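Local coordinates for protein-glutamine gamma-glutamyltransferase (Pseudomonas aeruginosa PAO1, PDB 6G49) that displays transglutaminase activity in vitro through its periplasmic domain, most of which is present here, and is critical for viability of the bacterium, perhaps through a cell-wall function, at residues R135-S138 against D139-Q143; L163-S166 against S167-P170. One frame throughout, in Å; residues are numbered along the deposited sequence.

Interaction 1 (R135-S138 against D139-Q143)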
loop_
_atom_site.group_PDB
_atom_site.type_symbol
_atom_site.label_atom_id
_atom_site.label_comp_id
_atom_site.label_asym_id
_atom_site.label_seq_id
_atom_site.Cartn_x
_atom_site.Cartn_y
_atom_site.Cartn_z
ATOM N N ARG A 135 -16.066 -7.464 -6.109
ATOM C CA ARG A 135 -16.631 -6.233 -5.708
ATOM C C ARG A 135 -15.558 -5.276 -5.178
ATOM O O ARG A 135 -14.648 -5.759 -4.483
ATOM C CB ARG A 135 -17.573 -6.508 -4.537
ATOM C CG ARG A 135 -18.384 -5.306 -4.100
ATOM C CD ARG A 135 -19.345 -5.632 -2.949
ATOM N NE ARG A 135 -20.498 -6.450 -3.328
ATOM C CZ ARG A 135 -21.694 -5.977 -3.690
ATOM N NH1 ARG A 135 -21.855 -4.693 -3.971
ATOM N NH2 ARG A 135 -22.726 -6.800 -3.771
ATOM N N LEU A 136 -15.713 -3.983 -5.465
ATOM C CA LEU A 136 -14.896 -2.958 -4.851
ATOM C C LEU A 136 -15.396 -2.776 -3.421
ATOM O O LEU A 136 -16.570 -2.420 -3.195
ATOM C CB LEU A 136 -14.992 -1.665 -5.639
ATOM C CG LEU A 136 -14.122 -0.529 -5.139
ATOM C CD1 LEU A 136 -12.673 -0.804 -5.436
ATOM C CD2 LEU A 136 -14.571 0.806 -5.725
ATOM N N MET A 137 -14.523 -3.023 -2.455
ATOM C CA MET A 137 -14.925 -2.979 -1.039
ATOM C C MET A 137 -14.700 -1.570 -0.472
ATOM O O MET A 137 -14.195 -0.645 -1.147
ATOM C CB MET A 137 -14.180 -4.059 -0.241
ATOM C CG MET A 137 -14.284 -5.463 -0.796
ATOM S SD MET A 137 -16.042 -5.976 -1.018
ATOM C CE MET A 137 -16.381 -6.311 0.715
ATOM N N SER A 138 -15.088 -1.379 0.804
ATOM C CA SER A 138 -15.097 -0.097 1.453
ATOM C C SER A 138 -13.688 0.509 1.568
ATOM O O SER A 138 -13.591 1.727 1.637
ATOM C CB SER A 138 -15.736 -0.179 2.866
ATOM O OG SER A 138 -15.395 -1.354 3.586
ATOM N N ASP A 139 -12.634 -0.334 1.533
ATOM C CA ASP A 139 -11.253 0.133 1.605
ATOM C C ASP A 139 -10.618 0.211 0.197
ATOM O O ASP A 139 -9.361 0.209 0.080
ATOM C CB ASP A 139 -10.442 -0.760 2.537
ATOM C CG ASP A 139 -10.219 -2.162 1.995
ATOM O OD1 ASP A 139 -11.031 -2.565 1.082
ATOM O OD2 ASP A 139 -9.313 -2.869 2.489
ATOM N N PHE A 140 -11.467 0.183 -0.850
ATOM C CA PHE A 140 -11.067 0.399 -2.249
ATOM C C PHE A 140 -10.170 -0.734 -2.738
ATOM O O PHE A 140 -9.379 -0.511 -3.620
ATOM C CB PHE A 140 -10.377 1.747 -2.411
ATOM C CG PHE A 140 -11.257 2.905 -2.010
ATOM C CD1 PHE A 140 -12.225 3.366 -2.876
ATOM C CD2 PHE A 140 -11.215 3.439 -0.729
ATOM C CE1 PHE A 140 -13.134 4.346 -2.489
ATOM C CE2 PHE A 140 -12.119 4.415 -0.352
ATOM C CZ PHE A 140 -13.062 4.872 -1.232
ATOM N N HIS A 141 -10.327 -1.940 -2.226
ATOM C CA HIS A 141 -9.685 -3.105 -2.827
ATOM C C HIS A 141 -10.776 -4.008 -3.407
ATOM O O HIS A 141 -11.912 -3.973 -2.979
ATOM C CB HIS A 141 -8.810 -3.845 -1.798
ATOM C CG HIS A 141 -9.469 -4.975 -1.100
ATOM N ND1 HIS A 141 -10.305 -4.773 -0.035
ATOM C CD2 HIS A 141 -9.399 -6.315 -1.260
ATOM C CE1 HIS A 141 -10.751 -5.947 0.398
ATOM N NE2 HIS A 141 -10.225 -6.920 -0.342
ATOM N N LEU A 142 -10.360 -4.819 -4.376
ATOM C CA LEU A 142 -11.242 -5.730 -5.094
ATOM C C LEU A 142 -11.229 -7.111 -4.423
ATOM O O LEU A 142 -10.210 -7.761 -4.361
ATOM C CB LEU A 142 -10.698 -5.832 -6.537
ATOM C CG LEU A 142 -10.737 -4.574 -7.382
ATOM C CD1 LEU A 142 -9.940 -4.810 -8.647
ATOM C CD2 LEU A 142 -12.163 -4.193 -7.709
ATOM N N GLN A 143 -12.388 -7.535 -3.908
ATOM C CA GLN A 143 -12.539 -8.790 -3.218
ATOM C C GLN A 143 -13.381 -9.699 -4.123
ATOM O O GLN A 143 -14.537 -9.356 -4.444
ATOM C CB GLN A 143 -13.217 -8.608 -1.851
ATOM C CG GLN A 143 -13.287 -9.910 -1.018
ATOM C CD GLN A 143 -12.103 -10.153 -0.071
ATOM O OE1 GLN A 143 -11.103 -9.403 0.013
ATOM N NE2 GLN A 143 -12.176 -11.250 0.685
#
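M137 meets the imidazole of H141 obliquely, its CG 3.8 Å from H141 CE1, while two acceptors lie at the ring edge in the ring plane. At one edge nitrogen, H141 ND1 gives a nearly straight bond of 2.6 Å (173°) to the syn lone pair of D139 OD1. At the other, H141 NE2 reaches an in-plane lone pair of Q143 OE1 at 2.7 Å. With both nitrogens held, the ring's rotation is fixed, and W120 meets it with the ring planes at about 70°. The other carboxylate oxygen, D139 OD2, bonds T77. The phenyl ring of F140 meets S138 O and L136 CD2 obliquely, and R164 makes a cation-pi contact with it. With CG anti to its carbonyl carbon (chi1 -53°), M137 sets CG 3.5 Å from Q143 CB. L136 CD1 and L142 CD2 pack at 4.1 Å among residues of strand 127-129. The backbone closes with M137 N to H141 O at 2.8 Å and F140 N to M137 O at 2.9 Å, while R135 and Q143 exchange two bonds as a hydrogen-bonded antiparallel pair. This is a beta hairpin, strands 134-136 and 142-144, reversing through a type I turn from M137 to F140.

Interaction 2 (L163-S166 against S167-P170)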
loop_
_atom_site.group_PDB
_atom_site.type_symbol
_atom_site.label_atom_id
_atom_site.label_comp_id
_atom_site.label_asym_id
_atom_site.label_seq_id
_atom_site.Cartn_x
_atom_site.Cartn_y
_atom_site.Cartn_z
ATOM N N LEU A 163 -11.846 10.834 -6.248
ATOM C CA LEU A 163 -11.989 11.314 -4.859
ATOM C C LEU A 163 -12.533 10.165 -4.021
ATOM O O LEU A 163 -13.542 9.572 -4.340
ATOM C CB LEU A 163 -12.950 12.506 -4.876
ATOM C CG LEU A 163 -13.272 13.143 -3.536
ATOM C CD1 LEU A 163 -12.025 13.703 -2.902
ATOM C CD2 LEU A 163 -14.301 14.266 -3.745
ATOM N N ARG A 164 -11.815 9.849 -2.956
ATOM C CA ARG A 164 -12.180 8.741 -2.105
ATOM C C ARG A 164 -12.633 9.097 -0.708
ATOM O O ARG A 164 -11.869 9.593 0.094
ATOM C CB ARG A 164 -11.010 7.770 -2.009
ATOM C CG ARG A 164 -10.394 7.431 -3.345
ATOM C CD ARG A 164 -9.411 6.298 -3.211
ATOM N NE ARG A 164 -8.077 6.783 -2.908
ATOM C CZ ARG A 164 -7.277 6.212 -2.030
ATOM N NH1 ARG A 164 -7.706 5.145 -1.381
ATOM N NH2 ARG A 164 -6.069 6.706 -1.798
ATOM N N GLU A 165 -13.898 8.814 -0.445
ATOM C CA GLU A 165 -14.495 9.000 0.852
ATOM C C GLU A 165 -14.231 10.410 1.410
ATOM O O GLU A 165 -13.665 10.566 2.492
ATOM C CB GLU A 165 -13.992 7.905 1.802
ATOM C CG GLU A 165 -15.075 7.224 2.543
ATOM C CD GLU A 165 -14.704 6.252 3.650
ATOM O OE1 GLU A 165 -13.549 5.730 3.687
ATOM O OE2 GLU A 165 -15.590 6.023 4.484
ATOM N N SER A 166 -14.702 11.459 0.733
ATOM C CA SER A 166 -14.540 12.816 1.221
ATOM C C SER A 166 -15.202 12.989 2.601
ATOM O O SER A 166 -14.719 13.789 3.382
ATOM C CB SER A 166 -15.042 13.836 0.223
ATOM O OG SER A 166 -16.398 13.592 -0.023
ATOM N N SER A 167 -16.309 12.276 2.851
ATOM C CA SER A 167 -16.926 12.088 4.176
ATOM C C SER A 167 -16.739 10.645 4.622
ATOM O O SER A 167 -17.063 9.754 3.891
ATOM C CB SER A 167 -18.419 12.384 4.150
ATOM O OG SER A 167 -18.571 13.752 3.940
ATOM N N ILE A 168 -16.137 10.453 5.777
ATOM C CA ILE A 168 -15.686 9.110 6.210
ATOM C C ILE A 168 -16.753 8.540 7.144
ATOM O O ILE A 168 -17.297 9.234 8.018
ATOM C CB ILE A 168 -14.267 9.192 6.790
ATOM C CG1 ILE A 168 -13.637 7.800 6.908
ATOM C CG2 ILE A 168 -14.231 9.961 8.113
ATOM C CD1 ILE A 168 -12.233 7.818 7.475
ATOM N N ASP A 169 -17.067 7.270 6.923
ATOM C CA ASP A 169 -17.873 6.526 7.819
ATOM C C ASP A 169 -17.224 6.547 9.207
ATOM O O ASP A 169 -16.025 6.335 9.339
ATOM C CB ASP A 169 -17.986 5.063 7.397
ATOM C CG ASP A 169 -18.979 4.280 8.210
ATOM O OD1 ASP A 169 -18.712 3.941 9.398
ATOM O OD2 ASP A 169 -19.960 3.896 7.626
ATOM N N PRO A 170 -17.954 6.867 10.299
ATOM C CA PRO A 170 -17.332 6.880 11.641
ATOM C C PRO A 170 -16.651 5.592 12.075
ATOM O O PRO A 170 -15.639 5.691 12.751
ATOM C CB PRO A 170 -18.521 7.267 12.570
ATOM C CG PRO A 170 -19.708 6.865 11.769
ATOM C CD PRO A 170 -19.376 7.220 10.339
HETATM O O HOH W 1 -18.404 14.880 1.477
#
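E165 supplies the one direct hydrogen bond across this bend: D169 N donates to E165 OE2 over 3.1 Å, nearly straight at 168°, but from above the carboxylate plane, 36° out of it. The chain of E165 runs extended beyond CG (chi2 -172°), which carries the carboxylate across to the start of the helix. Its other oxygen, OE1, takes a bond from W299 NE1, so the two oxygens tie this buried group to different parts of the fold. Here strand 163-164 gives way to helix 170-175, and D169 is the N-cap residue: its side chain caps a backbone N just past P170, while D169 OD2 also forms a salt bridge with R171. E165 therefore holds the backbone of the very residue that caps the helix. Packing contacts come from I168, whose CG1 lies 3.6 Å from E165 OE2, the two side chains crossing at a slant; I168 also rests on W299. E165 CG sits 3.5 Å from S167 O. On the more exposed shoulder of the bend, one water joins the neighbouring hydroxyls, 2.8 Å from S166 OG and 2.7 Å from S167 OG.

Interaction 1 is mostly buried and interaction 2 lies at the surface, their centres about 14 Å apart. The first joins two strands of one hairpin in the large antiparallel sheet; the second carries the chain from a short strand into a helix. Paired backbone bonds and a doubly held histidine do the work in the hairpin, whereas the bend relies on one carboxylate, a helix cap and a bridging water. They touch where F140 CZ packs 3.6 Å from R164 CB, linking the hairpin's turn to the strand that leads into the bend. R164 also salt-bridges D125 and E291 in other parts of the fold. Both lie away from the probable catalytic residues C243, H287 and D303.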